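Local coordinates for Lmo0181 protein (PDB 5F7V), which binds the cyclic alpha-glucan cycloalternan as the substrate-binding protein of an ABC system, probably a membrane lipoprotein that delivers it for uptake into the cell, at residues N129-Y134 against T250-F255; N369-K374 against L386-D391; A187-S192 against G272-A277; S104-Q109 against P322-K327. One frame throughout, in Å; residues are numbered along the deposited sequence. Where two conformers were deposited one is given.

Contact 1 of 4, residues N129-Y134 against T250-F255. With GLC (alpha-D-glucopyranose), chain B; GLC (alpha-D-glucopyranose), chain C; GLC (alpha-D-glucopyranose), chain D.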
loop_
_atom_site.group_PDB
_atom_site.type_symbol
_atom_site.label_atom_id
_atom_site.label_comp_id
_atom_site.label_asym_id
_atom_site.label_seq_id
_atom_site.Cartn_x
_atom_site.Cartn_y
_atom_site.Cartn_z
ATOM N N ASN A 129 1.502 -4.668 3.963
ATOM C CA ASN A 129 2.641 -4.934 3.082
ATOM C C ASN A 129 2.175 -5.758 1.906
ATOM O O ASN A 129 0.991 -6.013 1.717
ATOM C CB ASN A 129 3.804 -5.510 3.881
ATOM C CG ASN A 129 3.470 -6.821 4.538
ATOM O OD1 ASN A 129 2.422 -7.428 4.295
ATOM N ND2 ASN A 129 4.353 -7.284 5.407
ATOM N N VAL A 130 3.177 -6.059 1.074
ATOM C CA VAL A 130 2.958 -6.787 -0.167
ATOM C C VAL A 130 3.662 -8.122 -0.078
ATOM O O VAL A 130 4.682 -8.271 0.571
ATOM C CB VAL A 130 3.484 -5.942 -1.341
ATOM C CG1 VAL A 130 3.621 -6.740 -2.649
ATOM C CG2 VAL A 130 2.591 -4.703 -1.540
ATOM N N VAL A 131 3.038 -9.137 -0.673
ATOM C CA VAL A 131 3.546 -10.497 -0.691
ATOM C C VAL A 131 3.360 -11.050 -2.086
ATOM O O VAL A 131 2.662 -10.468 -2.920
ATOM C CB VAL A 131 2.822 -11.414 0.321
ATOM C CG1 VAL A 131 3.204 -10.990 1.734
ATOM C CG2 VAL A 131 1.321 -11.382 0.172
ATOM N N THR A 132 4.019 -12.175 -2.328
ATOM C CA THR A 132 3.720 -12.951 -3.546
ATOM C C THR A 132 2.555 -13.853 -3.260
ATOM O O THR A 132 2.663 -14.757 -2.429
ATOM C CB THR A 132 4.940 -13.754 -3.969
ATOM O OG1 THR A 132 6.009 -12.835 -4.210
ATOM C CG2 THR A 132 4.639 -14.575 -5.216
ATOM N N ILE A 133 1.471 -13.671 -3.988
ATOM C CA ILE A 133 0.267 -14.472 -3.831
ATOM C C ILE A 133 0.251 -15.461 -4.991
ATOM O O ILE A 133 0.394 -15.044 -6.149
ATOM C CB ILE A 133 -0.989 -13.606 -3.840
ATOM C CG1 ILE A 133 -0.867 -12.491 -2.791
ATOM C CG2 ILE A 133 -2.216 -14.498 -3.609
ATOM C CD1 ILE A 133 -2.134 -11.760 -2.508
ATOM N N TYR A 134 0.135 -16.751 -4.743
ATOM C CA TYR A 134 0.292 -17.701 -5.821
ATOM C C TYR A 134 -0.836 -18.707 -5.849
ATOM O O TYR A 134 -1.426 -19.089 -4.834
ATOM C CB TYR A 134 1.660 -18.386 -5.764
ATOM C CG TYR A 134 1.987 -19.214 -4.554
ATOM C CD1 TYR A 134 2.548 -18.637 -3.423
ATOM C CD2 TYR A 134 1.768 -20.584 -4.508
ATOM C CE1 TYR A 134 2.895 -19.380 -2.294
ATOM C CE2 TYR A 134 2.105 -21.321 -3.398
ATOM C CZ TYR A 134 2.649 -20.725 -2.291
ATOM O OH TYR A 134 2.990 -21.523 -1.231
ATOM N N THR A 250 1.168 -8.380 -4.775
ATOM C CA THR A 250 0.135 -7.423 -4.384
ATOM C C THR A 250 -0.036 -7.430 -2.890
ATOM O O THR A 250 0.595 -8.199 -2.157
ATOM C CB THR A 250 -1.178 -7.699 -5.143
ATOM O OG1 THR A 250 -2.007 -6.547 -5.050
ATOM C CG2 THR A 250 -1.867 -8.924 -4.618
ATOM N N GLY A 251 -0.873 -6.515 -2.429
ATOM C CA GLY A 251 -0.988 -6.333 -0.994
ATOM C C GLY A 251 -1.931 -7.261 -0.275
ATOM O O GLY A 251 -2.859 -7.854 -0.821
ATOM N N ILE A 252 -1.710 -7.305 1.034
ATOM C CA ILE A 252 -2.564 -8.087 1.928
ATOM C C ILE A 252 -3.989 -7.539 1.972
ATOM O O ILE A 252 -4.897 -8.190 2.477
ATOM C CB ILE A 252 -1.991 -8.209 3.365
ATOM C CG1 ILE A 252 -1.954 -6.871 4.119
ATOM C CG2 ILE A 252 -0.609 -8.852 3.301
ATOM C CD1 ILE A 252 -1.424 -6.955 5.528
ATOM N N TRP A 253 -4.170 -6.312 1.476
ATOM C CA TRP A 253 -5.507 -5.713 1.324
ATOM C C TRP A 253 -6.372 -6.424 0.314
ATOM O O TRP A 253 -7.560 -6.123 0.252
ATOM C CB TRP A 253 -5.437 -4.205 0.978
ATOM C CG TRP A 253 -4.564 -3.889 -0.174
ATOM C CD1 TRP A 253 -4.931 -3.813 -1.497
ATOM C CD2 TRP A 253 -3.178 -3.552 -0.121
ATOM N NE1 TRP A 253 -3.854 -3.503 -2.263
ATOM C CE2 TRP A 253 -2.763 -3.311 -1.451
ATOM C CE3 TRP A 253 -2.232 -3.404 0.913
ATOM C CZ2 TRP A 253 -1.438 -2.965 -1.769
ATOM C CZ3 TRP A 253 -0.935 -3.045 0.580
ATOM C CH2 TRP A 253 -0.535 -2.840 -0.731
ATOM N N LEU A 254 -5.816 -7.369 -0.448
ATOM C CA LEU A 254 -6.633 -8.178 -1.357
ATOM C C LEU A 254 -6.957 -9.562 -0.796
ATOM O O LEU A 254 -7.615 -10.334 -1.484
ATOM C CB LEU A 254 -5.976 -8.306 -2.732
ATOM C CG LEU A 254 -5.956 -6.959 -3.470
ATOM C CD1 LEU A 254 -5.358 -7.165 -4.869
ATOM C CD2 LEU A 254 -7.296 -6.235 -3.552
ATOM N N PHE A 255 -6.537 -9.882 0.419
ATOM C CA PHE A 255 -6.899 -11.179 0.964
ATOM C C PHE A 255 -8.418 -11.344 1.058
ATOM O O PHE A 255 -8.902 -12.433 0.766
ATOM C CB PHE A 255 -6.333 -11.352 2.371
ATOM C CG PHE A 255 -4.861 -11.666 2.446
ATOM C CD1 PHE A 255 -4.020 -11.694 1.327
ATOM C CD2 PHE A 255 -4.292 -11.857 3.709
ATOM C CE1 PHE A 255 -2.670 -11.946 1.473
ATOM C CE2 PHE A 255 -2.962 -12.119 3.853
ATOM C CZ PHE A 255 -2.151 -12.143 2.730
HETATM C C1 GLC B . -2.333 -3.008 -6.014
HETATM C C2 GLC B . -2.569 -3.620 -7.383
HETATM C C3 GLC B . -3.704 -2.956 -8.121
HETATM C C4 GLC B . -4.940 -2.835 -7.247
HETATM C C5 GLC B . -4.598 -2.159 -5.936
HETATM C C6 GLC B . -5.812 -2.266 -5.027
HETATM O O2 GLC B . -1.373 -3.608 -8.172
HETATM O O3 GLC B . -4.007 -3.542 -9.376
HETATM O O4 GLC B . -5.981 -2.152 -7.935
HETATM O O5 GLC B . -3.569 -2.896 -5.276
HETATM O O6 GLC B . -5.612 -1.657 -3.746
HETATM C C1 GLC C . -3.003 0.116 -0.012
HETATM C C2 GLC C . -2.720 0.680 1.362
HETATM C C3 GLC C . -2.190 2.097 1.247
HETATM C C4 GLC C . -1.018 2.156 0.274
HETATM C C5 GLC C . -1.429 1.583 -1.077
HETATM C C6 GLC C . -0.269 1.496 -2.061
HETATM O O2 GLC C . -3.926 0.638 2.133
HETATM O O3 GLC C . -1.748 2.497 2.541
HETATM O O4 GLC C . -0.690 3.534 0.072
HETATM O O5 GLC C . -1.887 0.226 -0.886
HETATM O O6 GLC C . -0.811 0.767 -3.186
HETATM C C1 GLC D . -5.826 -0.245 -3.751
HETATM C C2 GLC D . -4.773 0.376 -2.853
HETATM C C3 GLC D . -4.975 0.001 -1.394
HETATM C C4 GLC D . -6.380 0.399 -0.990
HETATM C C5 GLC D . -7.364 -0.357 -1.893
HETATM C C6 GLC D . -8.818 -0.090 -1.528
HETATM O O2 GLC D . -3.484 -0.039 -3.304
HETATM O O3 GLC D . -4.115 0.784 -0.570
HETATM O O4 GLC D . -6.607 0.144 0.399
HETATM O O5 GLC D . -7.123 0.041 -3.244
HETATM O O6 GLC D . -9.117 1.256 -1.892
#
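Three backbone hydrogen bonds join N129-Y134 to T250-F255. V131 and T250 form an antiparallel hydrogen-bonded pair: V131 N meets T250 O at 3.0 Å, and T250 N returns the bond to V131 O. One step on, V130 and G251 form a non-hydrogen-bonded pair, after which I252 N reaches N129 O at 3.1 Å, nearly along the C=O axis. This last bond ties the first residue of the 3-10 segment 252-254 to N129.

Apolar contacts flank the ladder. I133 CD1 lies 3.5 Å from T250 CG2 and also meets the edge of the F255 ring, where V131 CG2 approaches as well. V130 CG2, anti to its carbonyl carbon, touches W253 CH2 at 3.7 Å.

Sugar contacts centre on W253, whose CG takes the crowded position between backbone N and carbonyl carbon (chi1 52°). GLC C1 of chain C sits over the centre of one indole face, 3.5 Å above the plane, while G251 CA backs the opposite face. At the ring edge, NE1 donates to GLC O5 of chain B at 3.1 Å, in plane and nearly straight (167°). Stacking of a sugar on an aromatic face is typical of carbohydrate sites, here the cycloalternan pocket of a periplasmic-binding-protein fold.

Contact 2 of 4, residues N369-K374 against L386-D391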
loop_
_atom_site.group_PDB
_atom_site.type_symbol
_atom_site.label_atom_id
_atom_site.label_comp_id
_atom_site.label_asym_id
_atom_site.label_seq_id
_atom_site.Cartn_x
_atom_site.Cartn_y
_atom_site.Cartn_z
ATOM N N ASN A 369 5.508 6.929 -13.662
ATOM C CA ASN A 369 4.629 5.854 -14.094
ATOM C C ASN A 369 4.343 5.937 -15.575
ATOM O O ASN A 369 4.267 4.921 -16.261
ATOM C CB ASN A 369 3.323 5.839 -13.298
ATOM C CG ASN A 369 3.532 5.396 -11.877
ATOM O OD1 ASN A 369 4.557 4.806 -11.589
ATOM N ND2 ASN A 369 2.594 5.645 -11.010
ATOM N N SER A 370 4.215 7.154 -16.095
ATOM C CA SER A 370 4.010 7.316 -17.538
ATOM C C SER A 370 5.271 6.822 -18.277
ATOM O O SER A 370 5.144 6.126 -19.284
ATOM C CB SER A 370 3.704 8.777 -17.862
ATOM O OG SER A 370 3.683 9.015 -19.259
ATOM N N GLU A 371 6.468 7.162 -17.798
ATOM C CA GLU A 371 7.705 6.699 -18.442
ATOM C C GLU A 371 7.797 5.182 -18.412
ATOM O O GLU A 371 8.223 4.574 -19.384
ATOM C CB GLU A 371 8.927 7.322 -17.777
ATOM C CG GLU A 371 9.022 8.819 -18.042
ATOM C CD GLU A 371 9.046 9.210 -19.505
ATOM O OE1 GLU A 371 9.946 8.670 -20.197
ATOM O OE2 GLU A 371 8.172 9.962 -20.000
ATOM N N PHE A 372 7.434 4.559 -17.295
ATOM C CA PHE A 372 7.490 3.116 -17.194
ATOM C C PHE A 372 6.480 2.453 -18.126
ATOM O O PHE A 372 6.811 1.460 -18.766
ATOM C CB PHE A 372 7.270 2.658 -15.759
ATOM C CG PHE A 372 8.391 2.941 -14.807
ATOM C CD1 PHE A 372 9.606 3.525 -15.172
ATOM C CD2 PHE A 372 8.221 2.615 -13.471
ATOM C CE1 PHE A 372 10.605 3.751 -14.257
ATOM C CE2 PHE A 372 9.204 2.862 -12.543
ATOM C CZ PHE A 372 10.409 3.420 -12.939
ATOM N N GLU A 373 5.277 2.995 -18.231
ATOM C CA GLU A 373 4.285 2.474 -19.145
ATOM C C GLU A 373 4.810 2.486 -20.575
ATOM O O GLU A 373 4.591 1.566 -21.365
ATOM C CB GLU A 373 2.979 3.272 -19.006
ATOM C CG GLU A 373 1.838 2.647 -19.775
ATOM C CD GLU A 373 1.094 1.593 -19.014
ATOM O OE1 GLU A 373 1.614 1.064 -18.002
ATOM O OE2 GLU A 373 -0.050 1.320 -19.493
ATOM N N LYS A 374 5.512 3.544 -20.941
ATOM C CA LYS A 374 6.068 3.614 -22.293
ATOM C C LYS A 374 7.040 2.465 -22.510
ATOM O O LYS A 374 7.117 1.961 -23.629
ATOM C CB LYS A 374 6.790 4.938 -22.570
ATOM C CG LYS A 374 5.885 6.147 -22.710
ATOM C CD LYS A 374 6.693 7.424 -22.817
ATOM C CE LYS A 374 5.867 8.676 -22.685
ATOM N NZ LYS A 374 6.767 9.852 -22.764
ATOM N N LEU A 386 14.455 5.832 -16.800
ATOM C CA LEU A 386 15.126 6.252 -15.575
ATOM C C LEU A 386 15.848 7.570 -15.752
ATOM O O LEU A 386 15.862 8.368 -14.794
ATOM C CB LEU A 386 16.013 5.128 -15.065
ATOM C CG LEU A 386 15.220 3.930 -14.573
ATOM C CD1 LEU A 386 16.158 2.785 -14.323
ATOM C CD2 LEU A 386 14.394 4.223 -13.324
ATOM N N LYS A 387 16.458 7.821 -16.909
ATOM C CA LYS A 387 17.073 9.121 -17.179
ATOM C C LYS A 387 16.012 10.192 -17.112
ATOM O O LYS A 387 16.171 11.227 -16.445
ATOM C CB LYS A 387 17.732 9.142 -18.541
ATOM C CG LYS A 387 18.307 10.490 -18.899
ATOM C CD LYS A 387 18.813 10.552 -20.348
ATOM C CE LYS A 387 19.579 11.835 -20.669
ATOM N NZ LYS A 387 18.771 13.046 -20.475
ATOM N N ASN A 388 14.895 9.968 -17.795
ATOM C CA ASN A 388 13.817 10.969 -17.808
ATOM C C ASN A 388 13.246 11.213 -16.422
ATOM O O ASN A 388 12.945 12.348 -16.074
ATOM C CB ASN A 388 12.742 10.515 -18.788
ATOM C CG ASN A 388 13.221 10.525 -20.222
ATOM O OD1 ASN A 388 14.267 11.078 -20.574
ATOM N ND2 ASN A 388 12.451 9.888 -21.070
ATOM N N SER A 389 13.112 10.141 -15.652
ATOM C CA SER A 389 12.633 10.257 -14.282
ATOM C C SER A 389 13.614 11.018 -13.394
ATOM O O SER A 389 13.180 11.802 -12.567
ATOM C CB SER A 389 12.396 8.880 -13.681
ATOM O OG SER A 389 11.377 8.170 -14.360
ATOM N N GLU A 390 14.915 10.797 -13.564
ATOM C CA GLU A 390 15.933 11.552 -12.831
ATOM C C GLU A 390 15.838 13.037 -13.187
ATOM O O GLU A 390 15.830 13.898 -12.294
ATOM C CB GLU A 390 17.333 11.006 -13.145
ATOM C CG GLU A 390 18.460 11.636 -12.314
ATOM C CD GLU A 390 19.388 12.647 -12.996
ATOM O OE1 GLU A 390 19.146 12.978 -14.187
ATOM O OE2 GLU A 390 20.366 13.150 -12.351
ATOM N N ASP A 391 15.743 13.362 -14.468
ATOM C CA ASP A 391 15.595 14.766 -14.893
ATOM C C ASP A 391 14.362 15.430 -14.305
ATOM O O ASP A 391 14.427 16.572 -13.832
ATOM C CB ASP A 391 15.531 14.834 -16.411
ATOM C CG ASP A 391 16.822 14.373 -17.092
ATOM O OD1 ASP A 391 17.882 14.444 -16.416
ATOM O OD2 ASP A 391 16.830 13.946 -18.275
#
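Two consecutive helices of the chain, 361-376 and 382-397, pack here as an antiparallel helical hairpin: the short axes of N369-K374 and L386-D391 run at 169° to each other and approach to 9.5 Å. Its nearest backbone pair is E371 and S389, with CA atoms 7.4 Å apart.

The polar link is a single hydrogen bond from N388 ND2 to E371 OE1, 2.9 Å long and almost perfectly straight (177°). The acceptor lies in the amide plane of N388, yet the donor comes from above the carboxylate plane, and the two flat groups are turned 71° apart. E371 is bent at chi2, and its other oxygen, OE2, forms a salt bridge with K374 NZ at 3.1 Å. Both carboxylate oxygens are thus engaged, which would limit rotation of the group.

Beside this link lies an apolar contact. L386 CD2 meets the edge of the F372 ring, 3.9 Å from CE1. F182 makes an edge-to-face contact with the same ring, and L212 of helix 206-220 touches both F372 and L386. S389 OG is bonded back to A385 O within its own helix. The apolar seam faces neighbouring helices and the polar bond lies beside it, the layout of an amphipathic antiparallel helix pair.

Contact 3 of 4, residues A187-S192 against G272-A277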
loop_
_atom_site.group_PDB
_atom_site.type_symbol
_atom_site.label_atom_id
_atom_site.label_comp_id
_atom_site.label_asym_id
_atom_site.label_seq_id
_atom_site.Cartn_x
_atom_site.Cartn_y
_atom_site.Cartn_z
ATOM N N ALA A 187 15.483 -1.382 -4.246
ATOM C CA ALA A 187 16.163 -1.784 -3.008
ATOM C C ALA A 187 16.527 -3.243 -2.981
ATOM O O ALA A 187 17.523 -3.616 -2.363
ATOM C CB ALA A 187 15.274 -1.435 -1.822
ATOM N N GLN A 188 15.774 -4.093 -3.670
ATOM C CA GLN A 188 16.169 -5.495 -3.806
ATOM C C GLN A 188 17.461 -5.740 -4.587
ATOM O O GLN A 188 17.999 -6.842 -4.573
ATOM C CB GLN A 188 15.022 -6.265 -4.483
ATOM C CG GLN A 188 13.761 -6.402 -3.629
ATOM C CD GLN A 188 12.561 -6.891 -4.397
ATOM O OE1 GLN A 188 12.604 -7.179 -5.595
ATOM N NE2 GLN A 188 11.456 -6.933 -3.677
ATOM N N ASN A 189 17.949 -4.710 -5.263
ATOM C CA ASN A 189 19.210 -4.708 -5.985
ATOM C C ASN A 189 20.189 -3.675 -5.430
ATOM O O ASN A 189 21.168 -3.350 -6.076
ATOM C CB ASN A 189 18.972 -4.479 -7.480
ATOM C CG ASN A 189 19.900 -5.273 -8.363
ATOM O OD1 ASN A 189 20.309 -6.372 -8.014
ATOM N ND2 ASN A 189 20.229 -4.751 -9.526
ATOM N N GLY A 190 19.953 -3.204 -4.209
ATOM C CA GLY A 190 20.883 -2.293 -3.530
ATOM C C GLY A 190 20.762 -0.859 -3.964
ATOM O O GLY A 190 21.600 -0.038 -3.563
ATOM N N GLY A 191 19.699 -0.544 -4.680
ATOM C CA GLY A 191 19.442 0.815 -5.194
ATOM C C GLY A 191 18.508 1.620 -4.320
ATOM O O GLY A 191 17.957 1.142 -3.351
ATOM N N SER A 192 18.293 2.865 -4.712
ATOM C CA SER A 192 17.366 3.714 -3.993
ATOM C C SER A 192 16.921 4.826 -4.906
ATOM O O SER A 192 17.463 5.016 -5.998
ATOM C CB SER A 192 18.034 4.290 -2.747
ATOM O OG SER A 192 19.144 5.050 -3.130
ATOM N N GLY A 272 14.091 -11.113 -3.470
ATOM C CA GLY A 272 14.978 -10.018 -3.847
ATOM C C GLY A 272 16.095 -10.510 -4.722
ATOM O O GLY A 272 16.058 -11.599 -5.266
ATOM N N ASN A 273 17.108 -9.675 -4.833
ATOM C CA ASN A 273 18.291 -10.002 -5.633
ATOM C C ASN A 273 19.524 -9.895 -4.782
ATOM O O ASN A 273 19.924 -10.921 -4.208
ATOM C CB ASN A 273 18.366 -9.220 -6.937
ATOM C CG ASN A 273 19.264 -9.916 -7.947
ATOM O OD1 ASN A 273 19.277 -11.151 -8.034
ATOM N ND2 ASN A 273 20.018 -9.170 -8.699
ATOM N N THR A 274 20.117 -8.724 -4.655
ATOM C CA THR A 274 21.226 -8.607 -3.703
ATOM C C THR A 274 20.751 -8.622 -2.257
ATOM O O THR A 274 21.546 -8.902 -1.338
ATOM C CB THR A 274 22.001 -7.317 -3.952
ATOM O OG1 THR A 274 21.153 -6.187 -3.725
ATOM C CG2 THR A 274 22.627 -7.299 -5.356
ATOM N N GLN A 275 19.485 -8.277 -2.040
ATOM C CA GLN A 275 18.925 -8.328 -0.683
ATOM C C GLN A 275 17.435 -8.364 -0.778
ATOM O O GLN A 275 16.851 -8.060 -1.812
ATOM C CB GLN A 275 19.365 -7.133 0.155
ATOM C CG GLN A 275 19.054 -5.776 -0.480
ATOM C CD GLN A 275 19.785 -4.598 0.162
ATOM O OE1 GLN A 275 20.826 -4.766 0.833
ATOM N NE2 GLN A 275 19.275 -3.426 -0.047
ATOM N N LYS A 276 16.825 -8.791 0.316
ATOM C CA LYS A 276 15.390 -8.721 0.446
ATOM C C LYS A 276 14.963 -7.290 0.706
ATOM O O LYS A 276 15.679 -6.531 1.381
ATOM C CB LYS A 276 14.941 -9.622 1.597
ATOM C CG LYS A 276 15.403 -11.061 1.389
ATOM C CD LYS A 276 15.032 -12.007 2.510
ATOM C CE LYS A 276 15.539 -13.413 2.287
ATOM N NZ LYS A 276 15.360 -14.290 3.467
ATOM N N ALA A 277 13.805 -6.928 0.169
ATOM C CA ALA A 277 13.198 -5.634 0.477
ATOM C C ALA A 277 11.705 -5.758 0.258
ATOM O O ALA A 277 11.267 -6.235 -0.807
ATOM C CB ALA A 277 13.790 -4.525 -0.376
#
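Extended beyond CG, with that atom anti to the carbonyl carbon (chi1 -68°), the Q188 side chain runs along G272-A277 until NE2 donates to A277 O at 3.0 Å. This bond is nearly straight (172°) and lies in both the amide and the carbonyl plane; OE1 of the same amide is taken by W153 NE1. Q275 starts instead from the crowded position between backbone N and carbonyl carbon (chi1 55°) and extends back, so that NE2 reaches A187 O at 2.9 Å. A187 O also receives G190 N, the bond that closes the type I turn A187-G190.

Q188 O is the most heavily gripped atom. N273 N at 3.0 Å and Q275 N at 3.3 Å both point to it from above the carbonyl plane, and T274 N adds a weak bond. The loop therefore curls its N-H groups round one carbonyl at the end of a helix.

N189 and N273 lie side by side with their amide planes moderately inclined, and N273 ND2 gives a hydrogen bond to N189 OD1 at 2.9 Å. A187 CB and A277 CB pack at 3.7 Å.

G190, with positive phi, is the C-prime residue of the Schellman motif ending helix 179-187. That end is bound by the loop between strands 265-268 and 278-287, while W153 of helix 153-163 touches N189 and N273, and N189 ND2 bonds to E207 and E210 of helix 206-220.

Contact 4 of 4, residues S104-Q109 against P322-K327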
loop_
_atom_site.group_PDB
_atom_site.type_symbol
_atom_site.label_atom_id
_atom_site.label_comp_id
_atom_site.label_asym_id
_atom_site.label_seq_id
_atom_site.Cartn_x
_atom_site.Cartn_y
_atom_site.Cartn_z
ATOM N N SER A 104 2.546 3.574 22.781
ATOM C CA SER A 104 3.558 2.529 22.904
ATOM C C SER A 104 3.030 1.126 22.616
ATOM O O SER A 104 3.811 0.211 22.416
ATOM C CB SER A 104 4.282 2.543 24.256
ATOM O OG SER A 104 3.496 2.025 25.312
ATOM N N THR A 105 1.708 0.975 22.555
ATOM C CA THR A 105 1.080 -0.277 22.207
ATOM C C THR A 105 0.819 -0.432 20.727
ATOM O O THR A 105 0.284 -1.478 20.326
ATOM C CB THR A 105 -0.267 -0.447 22.950
ATOM O OG1 THR A 105 -1.195 0.544 22.486
ATOM C CG2 THR A 105 -0.093 -0.389 24.459
ATOM N N LEU A 106 1.182 0.584 19.940
ATOM C CA LEU A 106 0.967 0.549 18.499
ATOM C C LEU A 106 2.244 0.249 17.748
ATOM O O LEU A 106 3.341 0.473 18.239
ATOM C CB LEU A 106 0.435 1.901 18.038
ATOM C CG LEU A 106 -0.804 2.376 18.798
ATOM C CD1 LEU A 106 -1.305 3.619 18.076
ATOM C CD2 LEU A 106 -1.897 1.336 18.779
ATOM N N ASN A 107 2.110 -0.267 16.531
ATOM C CA ASN A 107 3.280 -0.384 15.660
ATOM C C ASN A 107 3.934 0.978 15.473
ATOM O O ASN A 107 3.310 1.948 15.050
ATOM C CB ASN A 107 2.856 -0.955 14.315
ATOM C CG ASN A 107 4.011 -1.092 13.354
ATOM O OD1 ASN A 107 4.540 -0.099 12.856
ATOM N ND2 ASN A 107 4.406 -2.337 13.058
ATOM N N LYS A 108 5.208 1.040 15.826
ATOM C CA LYS A 108 5.866 2.332 15.856
ATOM C C LYS A 108 6.105 2.988 14.503
ATOM O O LYS A 108 5.958 4.203 14.377
ATOM C CB LYS A 108 7.202 2.195 16.543
ATOM C CG LYS A 108 7.747 3.559 16.934
ATOM C CD LYS A 108 8.893 3.464 17.901
ATOM C CE LYS A 108 9.662 4.775 17.946
ATOM N NZ LYS A 108 11.010 4.552 18.543
ATOM N N GLN A 109 6.446 2.165 13.521
ATOM C CA GLN A 109 6.629 2.681 12.173
ATOM C C GLN A 109 5.316 3.238 11.629
ATOM O O GLN A 109 5.301 4.271 10.979
ATOM C CB GLN A 109 7.167 1.588 11.242
ATOM C CG GLN A 109 8.607 1.215 11.537
ATOM C CD GLN A 109 8.727 0.442 12.828
ATOM O OE1 GLN A 109 7.981 -0.500 13.096
ATOM N NE2 GLN A 109 9.639 0.874 13.661
ATOM N N PRO A 322 -4.379 -4.043 12.190
ATOM C CA PRO A 322 -4.596 -2.938 13.120
ATOM C C PRO A 322 -3.280 -2.397 13.644
ATOM O O PRO A 322 -2.252 -3.048 13.605
ATOM C CB PRO A 322 -5.429 -3.579 14.215
ATOM C CG PRO A 322 -4.900 -4.980 14.250
ATOM C CD PRO A 322 -4.603 -5.353 12.832
ATOM N N ALA A 323 -3.332 -1.159 14.095
ATOM C CA ALA A 323 -2.165 -0.571 14.709
ATOM C C ALA A 323 -1.712 -1.228 16.001
ATOM O O ALA A 323 -0.529 -1.229 16.308
ATOM C CB ALA A 323 -2.395 0.889 14.930
ATOM N N THR A 324 -2.652 -1.760 16.773
ATOM C CA THR A 324 -2.300 -2.421 18.033
ATOM C C THR A 324 -1.469 -3.681 17.753
ATOM O O THR A 324 -1.812 -4.418 16.828
ATOM C CB THR A 324 -3.569 -2.717 18.854
ATOM O OG1 THR A 324 -4.207 -1.475 19.193
ATOM C CG2 THR A 324 -3.188 -3.471 20.139
ATOM N N GLU A 325 -0.394 -3.903 18.508
ATOM C CA GLU A 325 0.441 -5.125 18.450
ATOM C C GLU A 325 0.126 -6.307 19.380
ATOM O O GLU A 325 0.833 -7.314 19.397
ATOM C CB GLU A 325 1.886 -4.744 18.710
ATOM C CG GLU A 325 2.362 -3.769 17.659
ATOM C CD GLU A 325 3.769 -3.295 17.954
ATOM O OE1 GLU A 325 3.998 -2.742 19.067
ATOM O OE2 GLU A 325 4.612 -3.503 17.049
ATOM N N ASN A 326 -0.908 -6.176 20.189
ATOM C CA ASN A 326 -1.250 -7.201 21.182
ATOM C C ASN A 326 -1.402 -8.591 20.537
ATOM O O ASN A 326 -2.057 -8.736 19.507
ATOM C CB ASN A 326 -2.524 -6.741 21.876
ATOM C CG ASN A 326 -3.020 -7.730 22.891
ATOM O OD1 ASN A 326 -3.784 -8.637 22.533
ATOM N ND2 ASN A 326 -2.604 -7.577 24.149
ATOM N N LYS A 327 -0.793 -9.616 21.130
ATOM C CA LYS A 327 -0.765 -10.951 20.521
ATOM C C LYS A 327 -2.128 -11.610 20.466
ATOM O O LYS A 327 -2.393 -12.322 19.497
ATOM C CB LYS A 327 0.251 -11.861 21.232
ATOM C CG LYS A 327 1.661 -11.588 20.729
ATOM C CD LYS A 327 2.688 -12.465 21.454
ATOM C CE LYS A 327 4.029 -11.744 21.649
ATOM N NZ LYS A 327 4.796 -12.308 22.799
HETATM O O HOH W 1 3.665 -4.614 14.663
HETATM O O HOH W 2 6.562 -1.389 16.714
#
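E325 and N107 cross at about a right angle, their carboxylate and amide planes 65° apart, and water joins them. E325, with CG anti to its carbonyl carbon and the chain extended beyond it, lays its carboxylate alongside the backbone of L106 and N107. Its OE2 lies 3.7 Å from N107 CA. One water accepts from N107 ND2 and donates to E325 OE2 at 2.8 Å; a second accepts from K108 N and donates to the same oxygen. The negative group thus lies near the start of helix 108-112, where the helix dipole would probably favour it.

L106 turns its CD2 across T324 obliquely, touching OG1 at 3.7 Å and A323 CB at 3.9 Å. Two backbone bonds flank the L106-T324 bridge: E325 N to T105 O at 3.1 Å, nearly straight (171° at the hydrogen), and N107 N to A323 O at 2.8 Å.

N107 CG is anti to the backbone N (chi1 179°), and OD1 N-caps the helix by accepting from A110 N. N326 likewise caps helix 327-335. The contact therefore joins the approaches to two helices, with V124 of strand 119-135 touching L106 and A323, and F280 of strand 278-287 touching N107.

Strand 119-135 relates most directly to two of the contacts: contact 1 lies on it, and V124, earlier in the same strand, touches contact 4, whose centre is about 20 Å from that of contact 1. Contact 4 spans the longest stretch of sequence, S104 to K327, and within it the segments of contacts 1 and 3 alternate, with centres about 19 Å apart. Contact 2 follows near the C-terminus, about 37 Å between centres from contact 4 and on the opposite side of the chain's centre. Helix 206-220 contributes partners to both contacts 2 and 3. Contact 1 alone holds residues of the glycan pocket; the other three join surrounding parts of the binding-protein fold.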